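Local coordinates for protein N-Acetyltransferase, PseH (Campylobacter jejuni subsp. jejuni PT14, PDB 4XPL) that catalyses the N-4 acetylation of a UDP-linked amino sugar by acetyl coenzyme A, the third step in making pseudaminic acid for flagellin glycosylation, at residues K11-T14 against E15-S18; T39-I42 against D43-E46; Y90-P93 against N94-G97; I107-A110 against F111-K115; L131-Y134 against Q135-H138. The protein carries 8 engineered substitutions. All coordinates share one frame; numbering follows the deposited sequence.

Interaction 1: K11-T14 against E15-S18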
# COMPACT_ATOMS: atom_id res chain seq x y z
N LYS A 11 9.46 5.82 -2.85
CA LYS A 11 9.33 6.62 -4.06
C LYS A 11 7.85 6.78 -4.39
O LYS A 11 7.17 5.82 -4.70
CB LYS A 11 10.10 6.01 -5.22
CG LYS A 11 10.08 6.83 -6.51
CD LYS A 11 11.16 6.31 -7.50
CE LYS A 11 11.22 7.15 -8.73
NZ LYS A 11 12.28 6.65 -9.64
N ASN A 12 7.38 8.03 -4.34
CA ASN A 12 6.01 8.34 -4.72
C ASN A 12 5.72 7.94 -6.18
O ASN A 12 6.50 8.24 -7.11
CB ASN A 12 5.72 9.83 -4.52
CG ASN A 12 4.22 10.11 -4.38
OD1 ASN A 12 3.41 9.66 -5.19
ND2 ASN A 12 3.85 10.89 -3.33
N PHE A 13 4.60 7.25 -6.38
CA PHE A 13 4.11 6.95 -7.72
C PHE A 13 4.06 8.17 -8.65
O PHE A 13 4.16 8.00 -9.85
CB PHE A 13 2.70 6.30 -7.69
CG PHE A 13 2.71 4.79 -7.54
CD1 PHE A 13 3.65 4.15 -6.74
CD2 PHE A 13 1.75 4.02 -8.18
CE1 PHE A 13 3.63 2.77 -6.57
CE2 PHE A 13 1.74 2.63 -8.03
CZ PHE A 13 2.70 2.01 -7.22
N THR A 14 3.88 9.38 -8.12
CA THR A 14 3.88 10.60 -8.94
C THR A 14 5.25 10.87 -9.62
O THR A 14 5.32 11.61 -10.60
CB THR A 14 3.45 11.87 -8.15
OG1 THR A 14 4.28 12.07 -6.99
CG2 THR A 14 1.92 11.77 -7.72
N GLU A 15 6.30 10.23 -9.10
CA GLU A 15 7.64 10.31 -9.70
C GLU A 15 8.12 9.06 -10.44
O GLU A 15 9.30 9.01 -10.83
CB GLU A 15 8.65 10.64 -8.61
CG GLU A 15 8.65 12.10 -8.21
CD GLU A 15 7.58 12.43 -7.22
OE1 GLU A 15 7.75 12.06 -6.04
OE2 GLU A 15 6.60 13.10 -7.62
N LEU A 16 7.26 8.04 -10.63
CA LEU A 16 7.69 6.83 -11.34
C LEU A 16 8.17 7.13 -12.74
O LEU A 16 7.60 7.97 -13.44
CB LEU A 16 6.58 5.80 -11.49
CG LEU A 16 5.99 5.20 -10.21
CD1 LEU A 16 4.97 4.10 -10.57
CD2 LEU A 16 7.06 4.68 -9.26
N ASN A 17 9.21 6.41 -13.15
CA ASN A 17 9.64 6.42 -14.54
C ASN A 17 8.99 5.29 -15.35
O ASN A 17 8.29 4.42 -14.80
CB ASN A 17 11.17 6.36 -14.61
CG ASN A 17 11.75 5.05 -14.07
OD1 ASN A 17 11.19 3.97 -14.28
ND2 ASN A 17 12.89 5.15 -13.41
N SER A 18 9.23 5.30 -16.66
CA SER A 18 8.56 4.34 -17.54
C SER A 18 8.97 2.90 -17.24
O SER A 18 8.16 2.00 -17.36
CB SER A 18 8.81 4.69 -19.01
OG SER A 18 10.19 4.91 -19.23
O HOH W 1 9.09 10.35 -4.65

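Interaction 2: T39-I42 against D43-E46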
# COMPACT_ATOMS: atom_id res chain seq x y z
N THR A 39 3.78 -4.80 -23.55
CA THR A 39 2.65 -4.14 -22.92
C THR A 39 1.77 -3.54 -24.00
O THR A 39 2.27 -2.89 -24.93
CB THR A 39 3.10 -3.04 -21.96
OG1 THR A 39 3.82 -3.63 -20.88
CG2 THR A 39 1.88 -2.30 -21.39
N LYS A 40 0.47 -3.78 -23.90
CA LYS A 40 -0.49 -3.25 -24.86
C LYS A 40 -0.68 -1.78 -24.58
O LYS A 40 -0.62 -1.35 -23.44
CB LYS A 40 -1.84 -3.96 -24.72
CG LYS A 40 -1.83 -5.44 -25.03
CD LYS A 40 -3.16 -6.08 -24.62
CE LYS A 40 -3.32 -7.50 -25.15
NZ LYS A 40 -2.71 -8.51 -24.26
N TYR A 41 -0.96 -1.01 -25.63
CA TYR A 41 -1.13 0.42 -25.45
C TYR A 41 -2.26 0.69 -24.47
O TYR A 41 -2.11 1.53 -23.61
CB TYR A 41 -1.38 1.18 -26.78
CG TYR A 41 -1.74 2.62 -26.52
CD1 TYR A 41 -0.75 3.59 -26.37
CD2 TYR A 41 -3.07 3.01 -26.40
CE1 TYR A 41 -1.08 4.94 -26.10
CE2 TYR A 41 -3.42 4.35 -26.13
CZ TYR A 41 -2.42 5.30 -25.97
OH TYR A 41 -2.77 6.60 -25.72
N ILE A 42 -3.38 -0.03 -24.56
CA ILE A 42 -4.51 0.30 -23.68
C ILE A 42 -4.10 0.13 -22.19
O ILE A 42 -4.46 0.94 -21.35
CB ILE A 42 -5.79 -0.48 -24.04
CG1 ILE A 42 -6.98 -0.02 -23.17
CG2 ILE A 42 -5.57 -1.98 -23.92
CD1 ILE A 42 -7.19 1.50 -23.12
N ASP A 43 -3.31 -0.89 -21.86
CA ASP A 43 -2.88 -1.08 -20.45
C ASP A 43 -1.96 0.07 -20.00
O ASP A 43 -2.16 0.67 -18.95
CB ASP A 43 -2.21 -2.44 -20.27
CG ASP A 43 -3.18 -3.59 -20.45
OD1 ASP A 43 -4.33 -3.51 -19.97
OD2 ASP A 43 -2.80 -4.58 -21.09
N PHE A 44 -0.96 0.38 -20.82
CA PHE A 44 -0.08 1.50 -20.57
C PHE A 44 -0.85 2.81 -20.37
O PHE A 44 -0.61 3.55 -19.43
CB PHE A 44 0.85 1.67 -21.77
CG PHE A 44 1.70 2.88 -21.69
CD1 PHE A 44 2.73 2.95 -20.75
CD2 PHE A 44 1.50 3.95 -22.57
CE1 PHE A 44 3.55 4.09 -20.70
CE2 PHE A 44 2.32 5.08 -22.52
CZ PHE A 44 3.34 5.14 -21.58
N GLU A 45 -1.79 3.07 -21.27
CA GLU A 45 -2.59 4.27 -21.20
C GLU A 45 -3.46 4.30 -19.93
O GLU A 45 -3.62 5.37 -19.34
CB GLU A 45 -3.45 4.38 -22.46
CG GLU A 45 -4.23 5.67 -22.57
CD GLU A 45 -5.59 5.62 -21.89
OE1 GLU A 45 -6.03 4.52 -21.48
OE2 GLU A 45 -6.21 6.69 -21.77
N GLU A 46 -4.00 3.15 -19.52
CA GLU A 46 -4.80 3.07 -18.30
C GLU A 46 -3.94 3.29 -17.03
O GLU A 46 -4.38 3.90 -16.06
CB GLU A 46 -5.56 1.74 -18.20
CG GLU A 46 -6.78 1.62 -19.15
CD GLU A 46 -7.37 0.20 -19.16
OE1 GLU A 46 -6.80 -0.69 -18.48
OE2 GLU A 46 -8.39 -0.03 -19.84
O HOH W 2 -0.47 -5.35 -21.70

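Interaction 3: Y90-P93 against N94-G97. With ACO (acetyl coenzyme *a), chain B.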
# COMPACT_ATOMS: atom_id res chain seq x y z
N TYR A 90 1.63 -4.64 -1.21
CA TYR A 90 1.84 -5.68 -2.19
C TYR A 90 3.34 -5.97 -2.27
O TYR A 90 4.13 -5.08 -2.62
CB TYR A 90 1.25 -5.23 -3.54
CG TYR A 90 1.00 -6.36 -4.50
CD1 TYR A 90 2.03 -6.88 -5.25
CD2 TYR A 90 -0.27 -6.90 -4.67
CE1 TYR A 90 1.83 -7.93 -6.14
CE2 TYR A 90 -0.49 -7.95 -5.57
CZ TYR A 90 0.58 -8.46 -6.29
OH TYR A 90 0.42 -9.49 -7.19
N ALA A 91 3.74 -7.20 -1.93
CA ALA A 91 5.16 -7.56 -2.04
C ALA A 91 5.52 -7.79 -3.51
O ALA A 91 4.70 -8.27 -4.30
CB ALA A 91 5.50 -8.82 -1.20
N LYS A 92 6.74 -7.43 -3.88
CA LYS A 92 7.27 -7.82 -5.18
C LYS A 92 7.10 -9.34 -5.22
O LYS A 92 7.40 -10.02 -4.24
CB LYS A 92 8.74 -7.37 -5.32
CG LYS A 92 9.40 -7.62 -6.68
CD LYS A 92 10.74 -6.90 -6.78
CE LYS A 92 11.30 -6.90 -8.20
NZ LYS A 92 11.56 -8.27 -8.70
N PRO A 93 6.56 -9.88 -6.34
CA PRO A 93 6.14 -11.30 -6.27
C PRO A 93 7.24 -12.34 -6.11
O PRO A 93 6.92 -13.42 -5.68
CB PRO A 93 5.42 -11.53 -7.62
CG PRO A 93 5.04 -10.15 -8.09
CD PRO A 93 6.10 -9.23 -7.58
N ASN A 94 8.49 -12.05 -6.49
CA ASN A 94 9.56 -13.04 -6.29
C ASN A 94 10.16 -13.04 -4.87
O ASN A 94 11.01 -13.86 -4.58
CB ASN A 94 10.72 -12.89 -7.31
CG ASN A 94 11.44 -11.58 -7.17
OD1 ASN A 94 10.80 -10.58 -6.95
ND2 ASN A 94 12.78 -11.57 -7.28
N LEU A 95 9.71 -12.15 -3.99
CA LEU A 95 10.29 -11.98 -2.65
C LEU A 95 9.36 -12.47 -1.55
O LEU A 95 8.15 -12.39 -1.66
CB LEU A 95 10.60 -10.51 -2.40
CG LEU A 95 11.48 -9.83 -3.43
CD1 LEU A 95 11.73 -8.34 -2.97
CD2 LEU A 95 12.80 -10.53 -3.67
N LYS A 96 9.95 -12.94 -0.47
CA LYS A 96 9.20 -13.49 0.65
C LYS A 96 9.75 -12.83 1.90
O LYS A 96 10.95 -12.54 1.99
CB LYS A 96 9.46 -15.00 0.72
CG LYS A 96 8.55 -15.79 1.65
CD LYS A 96 8.73 -17.27 1.43
CE LYS A 96 8.19 -18.08 2.59
NZ LYS A 96 6.72 -17.85 2.78
N GLY A 97 8.90 -12.63 2.88
CA GLY A 97 9.32 -12.12 4.17
C GLY A 97 9.49 -10.60 4.16
O GLY A 97 10.18 -10.07 5.02
N1A ACO B . -2.27 -18.81 8.40
C2A ACO B . -1.59 -18.00 9.23
N3A ACO B . -0.40 -17.44 8.89
C4A ACO B . 0.18 -17.66 7.68
C5A ACO B . -0.51 -18.52 6.71
C6A ACO B . -1.81 -19.11 7.15
N6A ACO B . -2.53 -19.93 6.34
N7A ACO B . 0.28 -18.57 5.62
C8A ACO B . 1.38 -17.80 5.86
N9A ACO B . 1.31 -17.25 7.09
C1B ACO B . 2.29 -16.34 7.76
C2B ACO B . 3.75 -16.64 7.44
O2B ACO B . 4.24 -17.76 8.20
C3B ACO B . 4.40 -15.33 7.84
O3B ACO B . 4.63 -15.37 9.25
P3B ACO B . 5.62 -14.36 10.03
O7A ACO B . 5.05 -12.96 9.81
O8A ACO B . 5.48 -14.82 11.46
O9A ACO B . 7.00 -14.59 9.44
C4B ACO B . 3.37 -14.27 7.46
O4B ACO B . 2.11 -14.96 7.39
C5B ACO B . 3.71 -13.58 6.14
O5B ACO B . 3.99 -14.55 5.11
P1A ACO B . 5.16 -14.37 4.00
O1A ACO B . 5.14 -15.54 3.05
O2A ACO B . 6.45 -13.96 4.67
O3A ACO B . 4.59 -13.21 3.04
P2A ACO B . 5.17 -11.73 2.98
O4A ACO B . 5.41 -11.23 4.38
O5A ACO B . 6.34 -11.76 2.01
O6A ACO B . 4.00 -10.94 2.20
CBP ACO B . 1.93 -9.92 1.74
CCP ACO B . 2.69 -10.76 2.73
CDP ACO B . 2.67 -8.56 1.58
CEP ACO B . 0.50 -9.71 2.25
CAP ACO B . 1.92 -10.70 0.41
OAP ACO B . 1.32 -12.01 0.60
C9P ACO B . 1.19 -9.99 -0.68
O9P ACO B . 1.70 -9.04 -1.28
N8P ACO B . -0.02 -10.47 -0.98
C7P ACO B . -0.81 -9.94 -2.09
C6P ACO B . -1.30 -8.52 -1.80
C5P ACO B . -2.18 -8.48 -0.56
O5P ACO B . -2.96 -9.40 -0.30
N4P ACO B . -2.11 -7.38 0.20
C3P ACO B . -3.10 -7.16 1.26
C2P ACO B . -4.39 -6.53 0.68
S1P ACO B . -3.97 -4.89 0.12
C ACO B . -3.81 -4.97 -1.53
O ACO B . -3.94 -6.05 -2.12
CH3 ACO B . -3.47 -3.69 -2.26

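Interaction 4: I107-A110 against F111-K115. Engineered in segment 111-115: Ser113 (natural residue Asn).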
# COMPACT_ATOMS: atom_id res chain seq x y z
N ILE A 107 2.90 1.98 8.82
CA ILE A 107 2.55 2.52 10.13
C ILE A 107 3.34 3.79 10.44
O ILE A 107 2.76 4.81 10.88
CB ILE A 107 2.70 1.42 11.25
CG1 ILE A 107 1.75 0.25 10.96
CG2 ILE A 107 2.48 2.00 12.61
CD1 ILE A 107 1.96 -0.98 11.80
N LYS A 108 4.65 3.75 10.19
CA LYS A 108 5.47 4.93 10.36
C LYS A 108 4.95 6.11 9.54
O LYS A 108 4.74 7.21 10.06
CB LYS A 108 6.94 4.62 10.02
CG LYS A 108 7.88 5.78 10.28
CD LYS A 108 9.36 5.36 10.08
CE LYS A 108 10.32 6.53 10.34
NZ LYS A 108 11.76 6.09 10.42
N TYR A 109 4.73 5.89 8.25
CA TYR A 109 4.28 6.97 7.37
C TYR A 109 2.92 7.50 7.79
O TYR A 109 2.69 8.70 7.86
CB TYR A 109 4.22 6.51 5.90
CG TYR A 109 4.05 7.69 4.97
CD1 TYR A 109 5.15 8.38 4.51
CD2 TYR A 109 2.79 8.08 4.53
CE1 TYR A 109 5.01 9.49 3.67
CE2 TYR A 109 2.64 9.19 3.69
CZ TYR A 109 3.74 9.87 3.26
OH TYR A 109 3.61 10.96 2.40
N ALA A 110 2.00 6.62 8.09
CA ALA A 110 0.67 7.06 8.54
C ALA A 110 0.72 7.87 9.84
O ALA A 110 0.11 8.94 9.95
CB ALA A 110 -0.24 5.85 8.73
N PHE A 111 1.46 7.37 10.83
CA PHE A 111 1.51 8.03 12.12
C PHE A 111 2.40 9.28 12.13
O PHE A 111 2.06 10.25 12.76
CB PHE A 111 1.98 7.06 13.22
CG PHE A 111 0.95 6.03 13.63
CD1 PHE A 111 -0.36 6.09 13.21
CD2 PHE A 111 1.33 4.99 14.48
CE1 PHE A 111 -1.30 5.12 13.61
CE2 PHE A 111 0.39 4.02 14.89
CZ PHE A 111 -0.90 4.09 14.44
N GLU A 112 3.54 9.23 11.44
CA GLU A 112 4.52 10.30 11.50
C GLU A 112 4.39 11.36 10.40
O GLU A 112 4.65 12.55 10.66
CB GLU A 112 5.96 9.74 11.50
CG GLU A 112 6.29 8.91 12.74
CD GLU A 112 7.77 8.52 12.82
OE1 GLU A 112 8.61 9.14 12.12
OE2 GLU A 112 8.08 7.59 13.60
N SER A 113 4.01 10.95 9.20
CA SER A 113 3.93 11.85 8.05
C SER A 113 2.49 12.32 7.78
O SER A 113 2.23 13.50 7.74
CB SER A 113 4.55 11.19 6.83
OG SER A 113 5.94 11.06 7.04
N LEU A 114 1.55 11.39 7.64
CA LEU A 114 0.13 11.81 7.53
C LEU A 114 -0.45 12.27 8.88
O LEU A 114 -1.41 13.04 8.93
CB LEU A 114 -0.74 10.67 6.97
CG LEU A 114 -0.39 10.09 5.61
CD1 LEU A 114 -1.26 8.85 5.24
CD2 LEU A 114 -0.46 11.14 4.51
N LYS A 115 0.12 11.78 9.97
CA LYS A 115 -0.31 12.14 11.32
C LYS A 115 -1.77 11.77 11.61
O LYS A 115 -2.46 12.49 12.33
CB LYS A 115 -0.02 13.61 11.62
CG LYS A 115 1.51 13.89 11.56
CD LYS A 115 1.86 15.34 11.85
CE LYS A 115 3.35 15.59 11.60
NZ LYS A 115 3.77 16.89 12.20

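Interaction 5: L131-Y134 against Q135-H138. With ACO (acetyl coenzyme *a), chain B.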
# COMPACT_ATOMS: atom_id res chain seq x y z
N LEU A 131 -3.99 -11.24 7.03
CA LEU A 131 -4.57 -11.19 8.38
C LEU A 131 -3.55 -11.43 9.47
O LEU A 131 -3.48 -10.67 10.42
CB LEU A 131 -5.70 -12.18 8.52
CG LEU A 131 -6.95 -11.74 7.79
CD1 LEU A 131 -7.91 -12.98 7.60
CD2 LEU A 131 -7.59 -10.59 8.56
N LYS A 132 -2.76 -12.48 9.34
CA LYS A 132 -1.72 -12.79 10.31
C LYS A 132 -0.75 -11.60 10.48
O LYS A 132 -0.35 -11.24 11.59
CB LYS A 132 -0.96 -14.02 9.82
CG LYS A 132 0.15 -14.54 10.77
CD LYS A 132 -0.44 -14.78 12.15
CE LYS A 132 0.33 -15.78 12.97
NZ LYS A 132 -0.62 -16.34 13.99
N LEU A 133 -0.39 -10.99 9.36
CA LEU A 133 0.56 -9.89 9.37
C LEU A 133 -0.03 -8.71 10.12
O LEU A 133 0.65 -8.08 10.92
CB LEU A 133 0.86 -9.49 7.92
CG LEU A 133 2.07 -8.65 7.70
CD1 LEU A 133 3.31 -9.36 8.26
CD2 LEU A 133 2.18 -8.37 6.19
N TYR A 134 -1.31 -8.42 9.87
CA TYR A 134 -2.01 -7.32 10.55
C TYR A 134 -2.14 -7.59 12.04
O TYR A 134 -1.91 -6.70 12.87
CB TYR A 134 -3.40 -7.09 9.92
CG TYR A 134 -3.37 -6.64 8.46
CD1 TYR A 134 -2.17 -6.34 7.81
CD2 TYR A 134 -4.54 -6.54 7.71
CE1 TYR A 134 -2.14 -5.96 6.49
CE2 TYR A 134 -4.51 -6.12 6.35
CZ TYR A 134 -3.31 -5.83 5.77
OH TYR A 134 -3.25 -5.44 4.44
N GLN A 135 -2.50 -8.82 12.40
CA GLN A 135 -2.63 -9.22 13.80
C GLN A 135 -1.28 -9.09 14.49
O GLN A 135 -1.20 -8.66 15.65
CB GLN A 135 -3.14 -10.66 13.92
CG GLN A 135 -3.06 -11.26 15.32
CD GLN A 135 -2.07 -12.40 15.41
OE1 GLN A 135 -2.41 -13.56 15.07
NE2 GLN A 135 -0.85 -12.12 15.89
N GLN A 136 -0.21 -9.48 13.80
CA GLN A 136 1.13 -9.38 14.38
C GLN A 136 1.55 -7.93 14.65
O GLN A 136 2.40 -7.67 15.48
CB GLN A 136 2.17 -10.06 13.49
CG GLN A 136 2.10 -11.58 13.54
CD GLN A 136 3.03 -12.27 12.57
OE1 GLN A 136 3.33 -13.45 12.75
NE2 GLN A 136 3.48 -11.56 11.55
N ASN A 137 0.96 -6.99 13.93
CA ASN A 137 1.23 -5.56 14.13
C ASN A 137 0.12 -4.84 14.94
O ASN A 137 -0.03 -3.60 14.88
CB ASN A 137 1.47 -4.89 12.77
CG ASN A 137 2.81 -5.27 12.17
OD1 ASN A 137 3.81 -4.64 12.46
ND2 ASN A 137 2.84 -6.36 11.39
N HIS A 138 -0.59 -5.63 15.73
CA HIS A 138 -1.59 -5.20 16.75
C HIS A 138 -2.89 -4.65 16.19
O HIS A 138 -3.65 -4.00 16.91
CB HIS A 138 -0.99 -4.26 17.79
CG HIS A 138 0.35 -4.69 18.29
ND1 HIS A 138 0.63 -6.01 18.60
CD2 HIS A 138 1.47 -3.99 18.56
CE1 HIS A 138 1.88 -6.10 19.03
NE2 HIS A 138 2.41 -4.89 19.02
N1A ACO B . -2.27 -18.81 8.40
C2A ACO B . -1.59 -18.00 9.23
N3A ACO B . -0.40 -17.44 8.89
C4A ACO B . 0.18 -17.66 7.68
C5A ACO B . -0.51 -18.52 6.71
C6A ACO B . -1.81 -19.11 7.15
N6A ACO B . -2.53 -19.93 6.34
N7A ACO B . 0.28 -18.57 5.62
C8A ACO B . 1.38 -17.80 5.86
N9A ACO B . 1.31 -17.25 7.09
C1B ACO B . 2.29 -16.34 7.76
C2B ACO B . 3.75 -16.64 7.44
O2B ACO B . 4.24 -17.76 8.20
C3B ACO B . 4.40 -15.33 7.84
O3B ACO B . 4.63 -15.37 9.25
P3B ACO B . 5.62 -14.36 10.03
O7A ACO B . 5.05 -12.96 9.81
O8A ACO B . 5.48 -14.82 11.46
O9A ACO B . 7.00 -14.59 9.44
C4B ACO B . 3.37 -14.27 7.46
O4B ACO B . 2.11 -14.96 7.39
C5B ACO B . 3.71 -13.58 6.14
O5B ACO B . 3.99 -14.55 5.11
P1A ACO B . 5.16 -14.37 4.00
O1A ACO B . 5.14 -15.54 3.05
O2A ACO B . 6.45 -13.96 4.67
O3A ACO B . 4.59 -13.21 3.04
P2A ACO B . 5.17 -11.73 2.98
O4A ACO B . 5.41 -11.23 4.38
O5A ACO B . 6.34 -11.76 2.01
O6A ACO B . 4.00 -10.94 2.20
CBP ACO B . 1.93 -9.92 1.74
CCP ACO B . 2.69 -10.76 2.73
CDP ACO B . 2.67 -8.56 1.58
CEP ACO B . 0.50 -9.71 2.25
CAP ACO B . 1.92 -10.70 0.41
OAP ACO B . 1.32 -12.01 0.60
C9P ACO B . 1.19 -9.99 -0.68
O9P ACO B . 1.70 -9.04 -1.28
N8P ACO B . -0.02 -10.47 -0.98
C7P ACO B . -0.81 -9.94 -2.09
C6P ACO B . -1.30 -8.52 -1.80
C5P ACO B . -2.18 -8.48 -0.56
O5P ACO B . -2.96 -9.40 -0.30
N4P ACO B . -2.11 -7.38 0.20
C3P ACO B . -3.10 -7.16 1.26
C2P ACO B . -4.39 -6.53 0.68
S1P ACO B . -3.97 -4.89 0.12
C ACO B . -3.81 -4.97 -1.53
O ACO B . -3.94 -6.05 -2.12
CH3 ACO B . -3.47 -3.69 -2.26

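Interaction 1: K11-T14 against E15-S18
An Asx turn at the end of edge strand 8-12 joins Asn12 to the 3-10 turn of Phe13, Thr14 and Glu15, with Leu16 just after it, in the link to helix 18-25 of this GNAT fold. Asn12 OD1 takes the N-H of Thr14 at 3.0 Å in an almost straight bond (178°). Its backbone O receives Glu15 N at 2.8 Å, from well above the carbonyl plane (48° out of it), consistent with a tight turn. Leu16 N reaches Phe13 O in the same manner.

Glu15 is bent at its second torsion (chi2 83°), which folds the carboxylate back over the turn. Thr14 OG1 donates to Glu15 OE2 at 2.6 Å, meeting it from above the carboxylate plane, while a water links Glu15 OE1 to Asn12 N; both oxygens are thus gripped. The extended Lys11 chain passes Glu15 O and ends in a salt bridge with Glu20. Asn17, the N-cap residue of the following helix, uses OD1 to accept from Glu20 N.

Phe13 packs against Phe50, Leu51 and Leu54 of helix 41-56. Leu16 lies alongside Phe13, pointing the same way, and Leu16 CD1 makes a CH-pi contact over one face, 4.0 Å from the Phe13 ring centroid.

Interaction 2: T39-I42 against D43-E46
With CG anti to the backbone N (chi1 172°), Tyr41 lays its ring along the first turn of helix 41-56. Glu45, one turn on, also has CG anti to N, which carries CG toward the hydroxyl end of the phenol, and the bend at chi2 (-88°) turns the carboxylate. Glu45 CB stands over one ring face, 4.0 Å from the Tyr41 centroid, which is a CH-pi contact; Glu45 CG lies 3.6 Å from Tyr41 OH. Ring and carboxylate planes differ by 31°. Tyr41 CD1 also comes to the edge of the Phe44 ring.

Ile42 sends its long branch, CG1 and CD1, toward two carboxylates. Its CG1 passes 3.6 Å from Glu46 OE2, and its CD1 is equally near Glu45 OE1, so both border one aliphatic chain.

The backbone identifies the start of an alpha-helix: Phe44 N to Lys40 O, Glu45 N to Tyr41 O at 2.8 Å, and Glu46 N to Ile42 O are all i to i+4 bonds. At the N-cap position Lys40, a water accepts from the backbone N and donates to Asp43 OD2 at 2.5 Å. One water thus links Asp43 to the residue at the helix start.

Thr39 CG2 packs beside Phe44 CB, while Thr39 OG1 is hydrogen-bonded to Glu22, tying the beginning of helix 41-56 to helix 18-25.

Interaction 3: Y90-P93 against N94-G97
The side-chain amide of Asn94 is met from above its carbonyl plane (42° out of it) by Lys92 NZ, which donates to Asn94 OD1 at 3.0 Å. A second flat group, the Tyr90 ring, has the pantetheine carbonyl oxygen O9P of acetyl coenzyme A above one face, offset toward the rim, and the cofactor's C6P approaches the ring obliquely, 3.5 Å from Tyr90 CD2.

The Lys92-Asn94 bond lies within a type I beta turn from Lys92 to Leu95, closed by Leu95 N to Lys92 O at 3.2 Å. Lys92 is extended as far as CE and bends at its last torsion (chi4 -62°), which turns the ammonium group back onto Asn94. Its CB meanwhile packs 3.9 Å from Leu95 CD1.

Backbone N-H groups on both flanks of the turn, and the Lys96 side chain, hold the cofactor. Ala91 N donates to O9P at 2.8 Å in a nearly straight bond (170°). Gly97 N gives its hydrogen to the pyrophosphate oxygen O5A at 2.8 Å, with a weak second interaction to O2A. Lys96 NZ binds O1A at 2.8 Å, where it probably offsets the negative charge of the phosphate. Lys96 and Gly97 belong to the pyrophosphate-binding loop that precedes helix 99-114, as in GNAT enzymes.

The turn follows strand 84-91, whose backbone pairs with strand 70-78 through Tyr90 and Val74; Trp27 packs against Tyr90, Lys92 and Pro93.

Interaction 4: I107-A110 against F111-K115
CH-pi and apolar packing bring Tyr109 against the last turn of its helix. Ser113, an engineered residue (Asn in nature), places CB over one face of the phenol, 3.7 Å from the ring centroid and 15° off the normal. Leu114 approaches the same ring obliquely, with its CG 3.7 Å from Tyr109 CE2. Tyr109 takes CG anti to the backbone N (chi1 -168°), a torsion that lays the ring along the helix toward both residues. On another side, Ile107 CG2 is directed away from its own N and lies 3.7 Å from Phe111 CE2, the two side chains running alongside each other.

Among the backbone bonds, Phe111 N to Ile107 O and Glu112 N to Lys108 O (2.7 Å) keep alpha-helical spacing. The pattern then changes at Tyr109 O, which accepts from Ser113 N and Leu114 N, each at 2.9 Å. The second bond is an i to i+5 pairing, and marks a wider pi-type turn near the end of helix 99-114. This helix is the crossover of the beta-alpha-beta unit formed with strands 84-91 and 118-124. Lys115, with positive phi, leaves the helical conformation; Ala110 and Val116 share a backbone hydrogen bond beyond it.

Charge adds a looser relation: Lys108 and Glu112 are both extended, and their chains pass with Lys108 CE 3.6 Å from Glu112 OE1. The ammonium nitrogen, Lys108 NZ, remains 4.7 Å from Glu112 OE1.

Toward the sheet, Ile107 and Ala110 pack on Leu119, Ile107 and Phe111 on Leu153. Tyr109 meets Phe63 edge-to-face and also touches the ring of Phe77.

Interaction 5: L131-Y134 against Q135-H138
Helix 128-136 of the GNAT fold presents Lys132, Tyr134 and Gln136 to acetyl coenzyme A, and a Schellman motif ends it just beyond them. Gln136 NE2 donates to the 3'-phosphate oxygen O7A at 2.7 Å, almost straight at 170°. Lys132 contributes its aliphatic part: CG lies 3.5 Å from adenine N3A. Tyr134 brings OH to 3.6 Å from C3P of the pantetheine arm.

These groups are set by contacts along the helix. Gln136 CG passes close to Lys132 O, while the extended remainder of its chain carries the amide to the phosphate. Lys132 bends at chi2 (53°), which leads its end back over the next turn, where NZ makes a weak bond to Gln135 OE1. Leu133 CD1 packs 4.0 Å from Gln136 NE2. In the backbone, Gln135 N bonds to Leu131 O and Gln136 N to Lys132 O in regular alpha-helical spacing.

Further out, Tyr134 meets Phe87 edge-to-face and packs on Ala121, Val123 and Val151, while Leu133 touches Met103 of helix 99-114. In the Schellman motif His138, with positive phi, gives its N-H to Gln135 O, and Phe139 N pairs with Tyr134 O. Asn137 OD1 accepts from Gln100 NE2. On its other branch, Asn137 ND2 donates to Leu133 O at 2.8 Å, the acceptor lying within 5° of the side-chain amide plane.

Overall arrangement
From the N terminus the five contacts follow in series, each closed before the next opens, so none nests or crosses. Interaction 1 turns the chain from edge strand 8-12 toward helix 18-25; interaction 2 begins helix 41-56. The centres of these two are about 17 Å apart, on the same side of the chain's centre. Interaction 3 links strand 84-91 to helix 99-114, whose far end holds interaction 4. Interaction 5 terminates helix 128-136. Interactions 3 and 5, about 17 Å apart between centres, do not touch, yet both hold acetyl coenzyme A. Only interactions 4 and 5 meet directly, where Ile107 CD1 packs 4.1 Å from Asn137 CB, joining helix 99-114 to the residue that follows helix 128-136.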